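Long-range contacts in fervidolysin (Fervidobacterium pennivorans, PDB 1R6V), which degrades keratin into peptides as a calcium-binding, subtilisin-like serine protease, allowing the bacterium to grow on native feathers: residues A[506-511]-A[523-528]; A[518-523]-A[653-658]; A[530-535]-A[665-670]. The protein carries 1 engineered substitution. One frame throughout, in Å; residues are numbered along the deposited sequence.

Contact 1 of 3, residues A[506-511]-A[523-528]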
ATOM      1  N   ASP A 506      -9.924 -10.883  -6.861  1.00 25.76           N
ATOM      2  CA  ASP A 506      -8.637 -11.554  -6.854  1.00 27.58           C
ATOM      3  C   ASP A 506      -8.772 -12.958  -6.275  1.00 29.09           C
ATOM      4  O   ASP A 506      -9.103 -13.122  -5.107  1.00 30.87           O
ATOM      5  CB  ASP A 506      -7.655 -10.731  -6.020  1.00 28.42           C
ATOM      6  CG  ASP A 506      -6.254 -11.294  -6.032  1.00 29.59           C
ATOM      7  OD1 ASP A 506      -5.962 -12.188  -6.856  1.00 31.49           O
ATOM      8  OD2 ASP A 506      -5.435 -10.825  -5.217  1.00 32.13           O
ATOM      9  N   HIS A 507      -8.460 -14.033  -7.144  1.00 27.85           N
ATOM     10  CA  HIS A 507      -8.567 -15.405  -6.670  1.00 28.40           C
ATOM     11  C   HIS A 507      -7.181 -15.898  -6.273  1.00 28.92           C
ATOM     12  O   HIS A 507      -6.611 -16.759  -6.945  1.00 29.30           O
ATOM     13  CB  HIS A 507      -9.145 -16.295  -7.774  1.00 29.54           C
ATOM     14  CG  HIS A 507      -8.696 -15.915  -9.153  1.00 30.87           C
ATOM     15  ND1 HIS A 507      -9.120 -14.765  -9.782  1.00 32.97           N
ATOM     16  CD2 HIS A 507      -7.857 -16.531 -10.019  1.00 32.55           C
ATOM     17  CE1 HIS A 507      -8.565 -14.686 -10.978  1.00 32.19           C
ATOM     18  NE2 HIS A 507      -7.793 -15.745 -11.146  1.00 34.04           N
ATOM     19  N   TRP A 508      -6.643 -15.351  -5.185  1.00 27.59           N
ATOM     20  CA  TRP A 508      -5.306 -15.719  -4.708  1.00 28.01           C
ATOM     21  C   TRP A 508      -5.297 -16.956  -3.827  1.00 28.94           C
ATOM     22  O   TRP A 508      -4.235 -17.500  -3.523  1.00 29.00           O
ATOM     23  CB  TRP A 508      -4.680 -14.573  -3.911  1.00 25.78           C
ATOM     24  CG  TRP A 508      -5.479 -14.164  -2.695  1.00 24.02           C
ATOM     25  CD1 TRP A 508      -6.504 -13.272  -2.661  1.00 22.88           C
ATOM     26  CD2 TRP A 508      -5.314 -14.636  -1.342  1.00 22.52           C
ATOM     27  NE1 TRP A 508      -6.992 -13.151  -1.383  1.00 22.43           N
ATOM     28  CE2 TRP A 508      -6.281 -13.977  -0.552  1.00 23.61           C
ATOM     29  CE3 TRP A 508      -4.446 -15.551  -0.727  1.00 22.34           C
ATOM     30  CZ2 TRP A 508      -6.406 -14.200   0.832  1.00 22.62           C
ATOM     31  CZ3 TRP A 508      -4.570 -15.775   0.649  1.00 22.04           C
ATOM     32  CH2 TRP A 508      -5.544 -15.100   1.412  1.00 21.17           C
ATOM     33  N   ASP A 509      -6.488 -17.369  -3.405  1.00 31.41           N
ATOM     34  CA  ASP A 509      -6.679 -18.525  -2.542  1.00 35.39           C
ATOM     35  C   ASP A 509      -6.695 -19.771  -3.422  1.00 37.89           C
ATOM     36  O   ASP A 509      -7.738 -20.392  -3.624  1.00 39.50           O
ATOM     37  CB  ASP A 509      -8.013 -18.368  -1.800  1.00 35.83           C
ATOM     38  CG  ASP A 509      -8.176 -19.343  -0.658  1.00 36.65           C
ATOM     39  OD1 ASP A 509      -9.282 -19.366  -0.079  1.00 35.42           O
ATOM     40  OD2 ASP A 509      -7.214 -20.074  -0.335  1.00 36.85           O
ATOM     41  N   ARG A 510      -5.528 -20.114  -3.957  1.00 40.51           N
ATOM     42  CA  ARG A 510      -5.379 -21.271  -4.836  1.00 43.48           C
ATOM     43  C   ARG A 510      -5.860 -22.550  -4.160  1.00 45.48           C
ATOM     44  O   ARG A 510      -6.099 -22.573  -2.949  1.00 47.01           O
ATOM     45  CB  ARG A 510      -3.916 -21.414  -5.254  1.00 42.62           C
ATOM     46  N   ALA A 511      -6.007 -23.611  -4.948  1.00 47.03           N
ATOM     47  CA  ALA A 511      -6.453 -24.901  -4.431  1.00 47.86           C
ATOM     48  C   ALA A 511      -5.570 -26.021  -4.979  1.00 48.57           C
ATOM     49  O   ALA A 511      -6.055 -27.113  -5.287  1.00 49.77           O
ATOM     50  CB  ALA A 511      -7.913 -25.140  -4.817  1.00 47.81           C
ATOM     51  N   GLY A 523     -10.688 -20.594   1.679  1.00 20.99           N
ATOM     52  CA  GLY A 523     -11.897 -19.799   1.795  1.00 19.40           C
ATOM     53  C   GLY A 523     -11.537 -18.400   2.284  1.00 18.66           C
ATOM     54  O   GLY A 523     -12.290 -17.774   3.030  1.00 17.99           O
ATOM     55  N   TYR A 524     -10.382 -17.897   1.859  1.00 18.25           N
ATOM     56  CA  TYR A 524      -9.938 -16.563   2.292  1.00 17.44           C
ATOM     57  C   TYR A 524     -10.162 -15.474   1.240  1.00 18.61           C
ATOM     58  O   TYR A 524     -10.461 -14.322   1.573  1.00 19.54           O
ATOM     59  CB  TYR A 524      -8.454 -16.592   2.647  1.00 18.34           C
ATOM     60  CG  TYR A 524      -8.063 -17.731   3.558  1.00 19.39           C
ATOM     61  CD1 TYR A 524      -8.772 -17.992   4.727  1.00 21.87           C
ATOM     62  CD2 TYR A 524      -6.993 -18.558   3.233  1.00 22.03           C
ATOM     63  CE1 TYR A 524      -8.422 -19.064   5.553  1.00 22.65           C
ATOM     64  CE2 TYR A 524      -6.632 -19.625   4.045  1.00 23.48           C
ATOM     65  CZ  TYR A 524      -7.349 -19.875   5.201  1.00 24.75           C
ATOM     66  OH  TYR A 524      -6.991 -20.945   5.994  1.00 25.89           O
ATOM     67  N   ALA A 525      -9.995 -15.836  -0.025  1.00 18.55           N
ATOM     68  CA  ALA A 525     -10.179 -14.886  -1.119  1.00 17.99           C
ATOM     69  C   ALA A 525     -11.656 -14.607  -1.352  1.00 17.73           C
ATOM     70  O   ALA A 525     -12.521 -15.335  -0.880  1.00 17.66           O
ATOM     71  CB  ALA A 525      -9.537 -15.424  -2.395  1.00 17.56           C
ATOM     72  N   ILE A 526     -11.949 -13.537  -2.078  1.00 16.23           N
ATOM     73  CA  ILE A 526     -13.330 -13.197  -2.359  1.00 17.04           C
ATOM     74  C   ILE A 526     -13.913 -14.228  -3.319  1.00 17.10           C
ATOM     75  O   ILE A 526     -15.047 -14.672  -3.147  1.00 18.34           O
ATOM     76  CB  ILE A 526     -13.426 -11.827  -3.017  1.00 14.66           C
ATOM     77  CG1 ILE A 526     -13.035 -10.741  -2.007  1.00 16.40           C
ATOM     78  CG2 ILE A 526     -14.825 -11.607  -3.551  1.00 16.50           C
ATOM     79  CD1 ILE A 526     -13.931 -10.690  -0.771  1.00 16.50           C
ATOM     80  N   ALA A 527     -13.128 -14.571  -4.336  1.00 17.78           N
ATOM     81  CA  ALA A 527     -13.531 -15.538  -5.347  1.00 19.22           C
ATOM     82  C   ALA A 527     -12.619 -16.745  -5.223  1.00 20.54           C
ATOM     83  O   ALA A 527     -11.426 -16.606  -4.951  1.00 22.08           O
ATOM     84  CB  ALA A 527     -13.397 -14.926  -6.745  1.00 21.13           C
ATOM     85  N   LEU A 528     -13.177 -17.928  -5.433  1.00 19.20           N
ATOM     86  CA  LEU A 528     -12.409 -19.157  -5.317  1.00 19.75           C
ATOM     87  C   LEU A 528     -11.927 -19.711  -6.647  1.00 20.94           C
ATOM     88  O   LEU A 528     -11.091 -20.618  -6.669  1.00 21.49           O
ATOM     89  CB  LEU A 528     -13.262 -20.222  -4.613  1.00 19.97           C
ATOM     90  CG  LEU A 528     -13.780 -19.823  -3.224  1.00 21.22           C
ATOM     91  CD1 LEU A 528     -14.711 -20.905  -2.660  1.00 20.90           C
ATOM     92  CD2 LEU A 528     -12.599 -19.609  -2.291  1.00 23.83           C
TER
HETATM   93  O   HOH W   1      -9.987 -11.694  -3.314  1.00 19.18           O
HETATM   94  O   HOH W   2      -7.851 -19.793  -7.285  1.00 48.20           O
HETATM   95  O   HOH W   3      -8.999 -17.841  -4.724  1.00 26.15           O

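Contact 2 of 3, residues A[518-523]-A[653-658]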
ATOM      1  N   GLU A 518      -2.550 -31.369  -6.092  1.00 49.18           N
ATOM      2  CA  GLU A 518      -3.923 -30.964  -5.797  1.00 48.54           C
ATOM      3  C   GLU A 518      -4.075 -30.523  -4.342  1.00 48.32           C
ATOM      4  O   GLU A 518      -3.442 -31.081  -3.446  1.00 48.53           O
ATOM      5  CB  GLU A 518      -4.879 -32.117  -6.098  1.00 48.31           C
ATOM      6  N   SER A 519      -4.917 -29.516  -4.117  1.00 47.91           N
ATOM      7  CA  SER A 519      -5.161 -29.000  -2.773  1.00 47.12           C
ATOM      8  C   SER A 519      -6.619 -28.571  -2.604  1.00 46.70           C
ATOM      9  O   SER A 519      -7.515 -29.110  -3.257  1.00 48.22           O
ATOM     10  CB  SER A 519      -4.231 -27.823  -2.485  1.00 47.81           C
ATOM     11  N   ILE A 520      -6.848 -27.596  -1.728  1.00 44.66           N
ATOM     12  CA  ILE A 520      -8.190 -27.091  -1.456  1.00 41.59           C
ATOM     13  C   ILE A 520      -8.114 -25.635  -0.994  1.00 39.62           C
ATOM     14  O   ILE A 520      -7.215 -25.261  -0.237  1.00 40.22           O
ATOM     15  CB  ILE A 520      -8.885 -27.934  -0.355  1.00 42.10           C
ATOM     16  CG1 ILE A 520      -9.324 -29.286  -0.928  1.00 42.48           C
ATOM     17  CG2 ILE A 520     -10.084 -27.188   0.210  1.00 42.52           C
ATOM     18  CD1 ILE A 520     -10.072 -30.162   0.071  1.00 42.38           C
ATOM     19  N   PRO A 521      -9.059 -24.792  -1.444  1.00 37.08           N
ATOM     20  CA  PRO A 521      -9.054 -23.380  -1.044  1.00 34.36           C
ATOM     21  C   PRO A 521      -9.317 -23.240   0.449  1.00 31.44           C
ATOM     22  O   PRO A 521     -10.034 -24.047   1.034  1.00 30.84           O
ATOM     23  CB  PRO A 521     -10.172 -22.781  -1.895  1.00 34.51           C
ATOM     24  CG  PRO A 521     -11.138 -23.911  -2.006  1.00 35.81           C
ATOM     25  CD  PRO A 521     -10.232 -25.090  -2.287  1.00 36.00           C
ATOM     26  N   GLY A 522      -8.724 -22.223   1.066  1.00 28.65           N
ATOM     27  CA  GLY A 522      -8.923 -22.016   2.487  1.00 25.47           C
ATOM     28  C   GLY A 522     -10.208 -21.256   2.725  1.00 22.81           C
ATOM     29  O   GLY A 522     -10.771 -21.283   3.822  1.00 23.87           O
ATOM     30  N   GLY A 523     -10.688 -20.594   1.679  1.00 20.99           N
ATOM     31  CA  GLY A 523     -11.897 -19.799   1.795  1.00 19.40           C
ATOM     32  C   GLY A 523     -11.537 -18.400   2.284  1.00 18.66           C
ATOM     33  O   GLY A 523     -12.290 -17.774   3.030  1.00 17.99           O
ATOM     34  N   LEU A 653     -18.095 -29.346   0.093  1.00 20.72           N
ATOM     35  CA  LEU A 653     -17.095 -29.091   1.121  1.00 20.54           C
ATOM     36  C   LEU A 653     -17.298 -27.914   2.052  1.00 19.92           C
ATOM     37  O   LEU A 653     -17.419 -26.776   1.613  1.00 18.94           O
ATOM     38  CB  LEU A 653     -15.731 -28.962   0.445  1.00 21.50           C
ATOM     39  CG  LEU A 653     -14.494 -28.741   1.306  1.00 22.98           C
ATOM     40  CD1 LEU A 653     -14.262 -29.943   2.220  1.00 24.48           C
ATOM     41  CD2 LEU A 653     -13.304 -28.531   0.385  1.00 23.43           C
ATOM     42  N   ASN A 654     -17.330 -28.209   3.348  1.00 20.05           N
ATOM     43  CA  ASN A 654     -17.460 -27.170   4.357  1.00 20.46           C
ATOM     44  C   ASN A 654     -16.027 -26.728   4.683  1.00 19.90           C
ATOM     45  O   ASN A 654     -15.209 -27.523   5.153  1.00 21.00           O
ATOM     46  CB  ASN A 654     -18.150 -27.747   5.599  1.00 19.15           C
ATOM     47  CG  ASN A 654     -18.373 -26.710   6.687  1.00 20.36           C
ATOM     48  OD1 ASN A 654     -18.069 -25.527   6.520  1.00 17.47           O
ATOM     49  ND2 ASN A 654     -18.912 -27.157   7.814  1.00 19.83           N
ATOM     50  N   LEU A 655     -15.712 -25.465   4.409  1.00 20.21           N
ATOM     51  CA  LEU A 655     -14.378 -24.942   4.660  1.00 20.32           C
ATOM     52  C   LEU A 655     -14.268 -24.492   6.108  1.00 20.92           C
ATOM     53  O   LEU A 655     -13.202 -24.085   6.562  1.00 21.28           O
ATOM     54  CB  LEU A 655     -14.085 -23.761   3.721  1.00 19.14           C
ATOM     55  CG  LEU A 655     -14.221 -24.100   2.234  1.00 20.30           C
ATOM     56  CD1 LEU A 655     -14.019 -22.859   1.356  1.00 18.77           C
ATOM     57  CD2 LEU A 655     -13.189 -25.173   1.880  1.00 21.49           C
ATOM     58  N   GLY A 656     -15.390 -24.580   6.820  1.00 21.59           N
ATOM     59  CA  GLY A 656     -15.432 -24.183   8.217  1.00 23.23           C
ATOM     60  C   GLY A 656     -15.622 -25.381   9.123  1.00 24.17           C
ATOM     61  O   GLY A 656     -14.970 -26.405   8.937  1.00 24.62           O
ATOM     62  N   THR A 657     -16.512 -25.255  10.103  1.00 24.80           N
ATOM     63  CA  THR A 657     -16.778 -26.343  11.038  1.00 26.80           C
ATOM     64  C   THR A 657     -18.266 -26.619  11.108  1.00 26.78           C
ATOM     65  O   THR A 657     -19.072 -25.867  10.569  1.00 27.53           O
ATOM     66  CB  THR A 657     -16.321 -25.986  12.458  1.00 26.68           C
ATOM     67  OG1 THR A 657     -17.123 -24.902  12.944  1.00 27.34           O
ATOM     68  CG2 THR A 657     -14.854 -25.582  12.468  1.00 27.78           C
ATOM     69  N   ASP A 658     -18.638 -27.695  11.791  1.00 29.15           N
ATOM     70  CA  ASP A 658     -20.044 -28.035  11.930  1.00 30.71           C
ATOM     71  C   ASP A 658     -20.768 -26.874  12.608  1.00 30.74           C
ATOM     72  O   ASP A 658     -21.838 -26.451  12.170  1.00 29.82           O
ATOM     73  CB  ASP A 658     -20.201 -29.311  12.765  1.00 34.63           C
ATOM     74  CG  ASP A 658     -21.643 -29.772  12.873  1.00 38.20           C
ATOM     75  OD1 ASP A 658     -22.479 -29.025  13.436  1.00 40.89           O
ATOM     76  OD2 ASP A 658     -21.941 -30.890  12.393  1.00 41.32           O
TER

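Contact 3 of 3, residues A[530-535]-A[665-670]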
ATOM      1  N   MET A 530     -10.824 -18.870 -10.980  1.00 22.55           N
ATOM      2  CA  MET A 530     -10.459 -17.931 -12.037  1.00 24.33           C
ATOM      3  C   MET A 530     -11.678 -17.674 -12.926  1.00 23.62           C
ATOM      4  O   MET A 530     -11.864 -16.575 -13.449  1.00 22.92           O
ATOM      5  CB  MET A 530      -9.302 -18.496 -12.874  1.00 27.80           C
ATOM      6  CG  MET A 530      -8.744 -17.519 -13.902  1.00 33.32           C
ATOM      7  SD  MET A 530      -7.339 -18.199 -14.821  1.00 38.31           S
ATOM      8  CE  MET A 530      -5.997 -17.626 -13.822  1.00 36.72           C
ATOM      9  N   ALA A 531     -12.532 -18.686 -13.068  1.00 20.63           N
ATOM     10  CA  ALA A 531     -13.723 -18.557 -13.895  1.00 18.73           C
ATOM     11  C   ALA A 531     -14.696 -17.488 -13.400  1.00 18.49           C
ATOM     12  O   ALA A 531     -15.559 -17.040 -14.152  1.00 19.52           O
ATOM     13  CB  ALA A 531     -14.450 -19.914 -13.996  1.00 19.80           C
ATOM     14  N   GLU A 532     -14.558 -17.078 -12.141  1.00 17.02           N
ATOM     15  CA  GLU A 532     -15.437 -16.066 -11.569  1.00 17.03           C
ATOM     16  C   GLU A 532     -14.942 -14.637 -11.830  1.00 17.77           C
ATOM     17  O   GLU A 532     -15.702 -13.677 -11.696  1.00 17.89           O
ATOM     18  CB  GLU A 532     -15.586 -16.301 -10.066  1.00 18.00           C
ATOM     19  CG  GLU A 532     -16.214 -17.651  -9.761  1.00 18.85           C
ATOM     20  CD  GLU A 532     -16.088 -18.062  -8.314  1.00 19.95           C
ATOM     21  OE1 GLU A 532     -14.991 -17.871  -7.742  1.00 19.97           O
ATOM     22  OE2 GLU A 532     -17.084 -18.587  -7.769  1.00 19.50           O
ATOM     23  N   GLU A 533     -13.678 -14.509 -12.196  1.00 19.21           N
ATOM     24  CA  GLU A 533     -13.100 -13.197 -12.468  1.00 22.23           C
ATOM     25  C   GLU A 533     -13.790 -12.549 -13.669  1.00 22.96           C
ATOM     26  O   GLU A 533     -14.110 -13.217 -14.647  1.00 21.99           O
ATOM     27  CB  GLU A 533     -11.601 -13.321 -12.746  1.00 25.73           C
ATOM     28  CG  GLU A 533     -10.910 -11.971 -12.947  1.00 31.73           C
ATOM     29  CD  GLU A 533      -9.469 -12.085 -13.422  1.00 35.44           C
ATOM     30  OE1 GLU A 533      -8.852 -11.025 -13.691  1.00 37.02           O
ATOM     31  OE2 GLU A 533      -8.952 -13.222 -13.527  1.00 36.85           O
ATOM     32  N   ARG A 534     -14.025 -11.243 -13.572  1.00 21.83           N
ATOM     33  CA  ARG A 534     -14.656 -10.475 -14.641  1.00 22.23           C
ATOM     34  C   ARG A 534     -13.648  -9.385 -15.013  1.00 22.75           C
ATOM     35  O   ARG A 534     -12.815  -9.007 -14.193  1.00 19.90           O
ATOM     36  CB  ARG A 534     -15.947  -9.819 -14.148  1.00 24.05           C
ATOM     37  CG  ARG A 534     -16.943 -10.740 -13.447  1.00 26.55           C
ATOM     38  CD  ARG A 534     -17.782 -11.508 -14.448  1.00 29.09           C
ATOM     39  NE  ARG A 534     -16.942 -12.365 -15.258  1.00 30.87           N
ATOM     40  CZ  ARG A 534     -17.205 -12.736 -16.502  1.00 28.23           C
ATOM     41  NH1 ARG A 534     -18.305 -12.327 -17.122  1.00 30.83           N
ATOM     42  NH2 ARG A 534     -16.345 -13.516 -17.130  1.00 30.12           N
ATOM     43  N   GLN A 535     -13.726  -8.885 -16.241  1.00 24.09           N
ATOM     44  CA  GLN A 535     -12.815  -7.840 -16.694  1.00 26.07           C
ATOM     45  C   GLN A 535     -13.545  -6.757 -17.480  1.00 25.89           C
ATOM     46  O   GLN A 535     -14.590  -7.004 -18.080  1.00 26.55           O
ATOM     47  CB  GLN A 535     -11.701  -8.437 -17.562  1.00 28.26           C
ATOM     48  CG  GLN A 535     -10.820  -9.450 -16.846  1.00 33.36           C
ATOM     49  CD  GLN A 535      -9.726  -9.999 -17.739  1.00 37.15           C
ATOM     50  OE1 GLN A 535      -9.956 -10.284 -18.918  1.00 39.94           O
ATOM     51  NE2 GLN A 535      -8.528 -10.162 -17.181  1.00 38.99           N
ATOM     52  N   TRP A 665     -18.292 -21.601  -2.113  1.00 14.80           N
ATOM     53  CA  TRP A 665     -19.290 -20.758  -2.746  1.00 14.84           C
ATOM     54  C   TRP A 665     -18.952 -20.393  -4.177  1.00 13.12           C
ATOM     55  O   TRP A 665     -17.826 -20.595  -4.628  1.00 14.72           O
ATOM     56  CB  TRP A 665     -19.496 -19.482  -1.925  1.00 14.88           C
ATOM     57  CG  TRP A 665     -18.278 -18.602  -1.855  1.00 17.61           C
ATOM     58  CD1 TRP A 665     -17.936 -17.592  -2.722  1.00 17.70           C
ATOM     59  CD2 TRP A 665     -17.239 -18.655  -0.872  1.00 19.17           C
ATOM     60  NE1 TRP A 665     -16.749 -17.018  -2.333  1.00 17.62           N
ATOM     61  CE2 TRP A 665     -16.298 -17.649  -1.201  1.00 18.93           C
ATOM     62  CE3 TRP A 665     -17.012 -19.455   0.259  1.00 20.24           C
ATOM     63  CZ2 TRP A 665     -15.142 -17.416  -0.438  1.00 19.82           C
ATOM     64  CZ3 TRP A 665     -15.860 -19.224   1.022  1.00 21.51           C
ATOM     65  CH2 TRP A 665     -14.940 -18.210   0.668  1.00 21.29           C
ATOM     66  N   TRP A 666     -19.963 -19.875  -4.870  1.00 14.48           N
ATOM     67  CA  TRP A 666     -19.854 -19.442  -6.266  1.00 14.51           C
ATOM     68  C   TRP A 666     -20.091 -17.936  -6.231  1.00 14.99           C
ATOM     69  O   TRP A 666     -21.097 -17.468  -5.689  1.00 16.22           O
ATOM     70  CB  TRP A 666     -20.926 -20.137  -7.111  1.00 15.60           C
ATOM     71  CG  TRP A 666     -20.874 -21.624  -6.955  1.00 16.66           C
ATOM     72  CD1 TRP A 666     -21.451 -22.361  -5.965  1.00 17.30           C
ATOM     73  CD2 TRP A 666     -20.115 -22.541  -7.754  1.00 16.97           C
ATOM     74  NE1 TRP A 666     -21.094 -23.682  -6.091  1.00 17.85           N
ATOM     75  CE2 TRP A 666     -20.274 -23.822  -7.180  1.00 16.96           C
ATOM     76  CE3 TRP A 666     -19.311 -22.402  -8.895  1.00 17.45           C
ATOM     77  CZ2 TRP A 666     -19.661 -24.962  -7.707  1.00 16.08           C
ATOM     78  CZ3 TRP A 666     -18.699 -23.535  -9.420  1.00 18.34           C
ATOM     79  CH2 TRP A 666     -18.879 -24.800  -8.822  1.00 16.35           C
ATOM     80  N   THR A 667     -19.157 -17.195  -6.810  1.00 16.09           N
ATOM     81  CA  THR A 667     -19.209 -15.738  -6.812  1.00 16.60           C
ATOM     82  C   THR A 667     -19.752 -15.209  -8.136  1.00 17.61           C
ATOM     83  O   THR A 667     -19.150 -15.422  -9.185  1.00 16.76           O
ATOM     84  CB  THR A 667     -17.791 -15.185  -6.529  1.00 15.22           C
ATOM     85  OG1 THR A 667     -17.327 -15.704  -5.275  1.00 16.95           O
ATOM     86  CG2 THR A 667     -17.800 -13.663  -6.438  1.00 15.70           C
ATOM     87  N   ILE A 668     -20.894 -14.534  -8.070  1.00 17.73           N
ATOM     88  CA  ILE A 668     -21.544 -13.991  -9.258  1.00 21.38           C
ATOM     89  C   ILE A 668     -21.996 -12.545  -9.054  1.00 22.04           C
ATOM     90  O   ILE A 668     -22.064 -12.047  -7.923  1.00 21.17           O
ATOM     91  CB  ILE A 668     -22.750 -14.861  -9.684  1.00 23.87           C
ATOM     92  CG1 ILE A 668     -23.781 -14.944  -8.556  1.00 26.38           C
ATOM     93  CG2 ILE A 668     -22.258 -16.238 -10.091  1.00 23.38           C
ATOM     94  CD1 ILE A 668     -23.408 -15.871  -7.443  1.00 30.89           C
ATOM     95  N   PHE A 669     -22.317 -11.879 -10.160  1.00 21.87           N
ATOM     96  CA  PHE A 669     -22.699 -10.474 -10.106  1.00 23.43           C
ATOM     97  C   PHE A 669     -24.044 -10.115 -10.733  1.00 25.08           C
ATOM     98  O   PHE A 669     -24.415  -8.943 -10.793  1.00 25.15           O
ATOM     99  CB  PHE A 669     -21.567  -9.656 -10.740  1.00 23.25           C
ATOM    100  CG  PHE A 669     -20.208 -10.019 -10.201  1.00 20.80           C
ATOM    101  CD1 PHE A 669     -19.439 -10.997 -10.815  1.00 20.55           C
ATOM    102  CD2 PHE A 669     -19.744  -9.449  -9.022  1.00 20.92           C
ATOM    103  CE1 PHE A 669     -18.227 -11.420 -10.258  1.00 21.57           C
ATOM    104  CE2 PHE A 669     -18.534  -9.862  -8.452  1.00 19.63           C
ATOM    105  CZ  PHE A 669     -17.773 -10.849  -9.070  1.00 20.98           C
ATOM    106  N   GLY A 670     -24.777 -11.125 -11.183  1.00 24.74           N
ATOM    107  CA  GLY A 670     -26.075 -10.872 -11.768  1.00 26.38           C
ATOM    108  C   GLY A 670     -26.022 -10.354 -13.192  1.00 26.65           C
ATOM    109  O   GLY A 670     -25.005 -10.447 -13.867  1.00 23.82           O
TER
HETATM  110  O   HOH W   4     -18.472 -14.437 -11.809  1.00 18.62           O

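Contact 1 of 3, residues A[506-511]-A[523-528]
Asp509 and the backbone of Gly523 and Tyr524 supply the direct polar link between two limbs of the long loop that follows strand 496-505 in the first beta-sandwich domain. One carboxylate oxygen takes both amides: Tyr524 N donates to Asp509 OD1 over 2.7 Å at 162°, arriving from above the carboxylate plane, and Gly523 N adds a weak, bent bond to Asp509 OD1. CB of Asp509, the centre of an inverse gamma turn, points to 523-528, and Asp509 CG, anti to the backbone N (chi1 -167°), is thereby set 3.6 Å from Tyr524 N. The second oxygen, OD2, accepts from Gly522 N.

Apolar contacts flank this grip. Ala525 CB presses on Asp509 CB at 3.4 Å and also lies over a face of the Trp508 indole, a CH-pi contact 3.8 Å from the centroid of the five-membered ring. At the six-membered end, Trp508 CH2 meets Tyr524 CB at 3.5 Å, the two side chains crossing at about a right angle. The phenol of Tyr524 leaves the loop to hydrogen-bond Asp79 and Lys75 of the propeptide.

Waters bridge the two backbones elsewhere. Water 1 bridges Asp506 O and Ile526 N, and water 3 donates to Ala527 O at 2.7 Å while accepting weakly from Asp509 N. His507 CA adds a CA-H...O contact to Ala527 O.

One carboxylate therefore pays for three consecutive N-H groups (Gly522 to Tyr524), while the next, Ala525 N, is buried without a partner; the clustered N-H dipoles would be expected to favour the charged form of Asp509.

Contact 2 of 3, residues A[518-523]-A[653-658]
Ile520 and Leu653 meet tip to tip where the two beta-sandwich domains of fervidolysin approach each other: 518-523 belongs to the long loop between strands 496-505 and 535-543 of the first, 653-658 to the loop between strands 644-647 and 666-669 of the second. No hydrogen bond crosses; the join is van der Waals packing, mostly of aliphatic side chains.

Its tight part is small. Ile520 CG2 lies 3.5 Å from Leu653 CD2, closer than usual for two methyl carbons, and Ile520 CD1 reaches the same methyl. Leu655 crosses Ile520 obliquely and divides its branches: Leu655 CD2 lies 3.5 Å from Pro521 O, while Gly523, with no side chain and a positive phi, lets Leu655 CD1 come up to its CA at 3.7 Å. Lys82 of the propeptide bonds Gly522 O and, weakly, Leu655 O, tying both loops to a third domain.

Toward solvent the contact thins out. Ile520 is itself exposed, and on the far side of the second loop the side chain of Asn654 holds the turn, which is an Asx turn: Asn654 OD1 accepts from Gly656 N at 2.9 Å, the donor standing above the carbonyl plane, and also from Ile662 N. At the other branch of the same amide, Asn654 ND2 donates nearly in its own plane to Thr657 O, 3.0 Å away.

Contact 3 of 3, residues A[530-535]-A[665-670]
Glu532 sets CG anti to its carbonyl carbon (chi1 -62°) and then runs extended through CD (chi2 167°), carrying its carboxylate to the backbone of Thr667. There Thr667 N donates to Glu532 OE2 over 2.7 Å in an almost straight bond of 170°, approaching from above the carboxylate plane. The two side chains cross at about a right angle, with Thr667 CB 3.7 Å from Glu532 OE2. Arg529 forms a salt bridge to the same oxygen and also bonds Trp665 O, which would be expected to fix the carboxylate and stabilise its negative charge. Glu532 OE1 is turned to Leu528 N, a weak bond back into its own loop.

Water 4 makes a second bridge between the backbones, donating to Glu532 O and to Thr667 O at 2.9 Å each. Glu532 O also lies in the plane of the Phe669 ring, at its edge, 3.7 Å from CE1.

Arg534 and Phe669 slide past each other in opposite directions. Arg534 CG meets Phe669 CE1 at 3.5 Å, so the aliphatic base of the arginine does the packing. Its bent chain returns NE to Glu533 O, 3.0 Å away, while NH1 bonds Asn555 O.

The contact docks the end of the first sandwich domain's long loop, a short 3-10 turn leading into strand 535-543, on strand 666-669 of the second: a buried junction of two beta-sandwich domains made through a side-chain carboxylate and a strand amide.

All three contacts draw on the one long loop between strands 496-505 and 535-543. Contact 1 folds that loop on itself and is buried, whereas contacts 2 and 3 carry it across to the second beta-sandwich domain. Contact 3 is buried; contact 2 is only partly so, has no hydrogen bond across it and is mainly aliphatic. In contact 1 a carboxylate oxygen takes two amides across the contact, in contact 3 one strand amide, and waters bridge backbones in both. Gly523 serves contacts 1 and 2 together. Trp665 ties the set: its NE1 bonds Ile526 O of contact 1, while its six-membered ring packs on Gly523 O and Leu655 of contact 2.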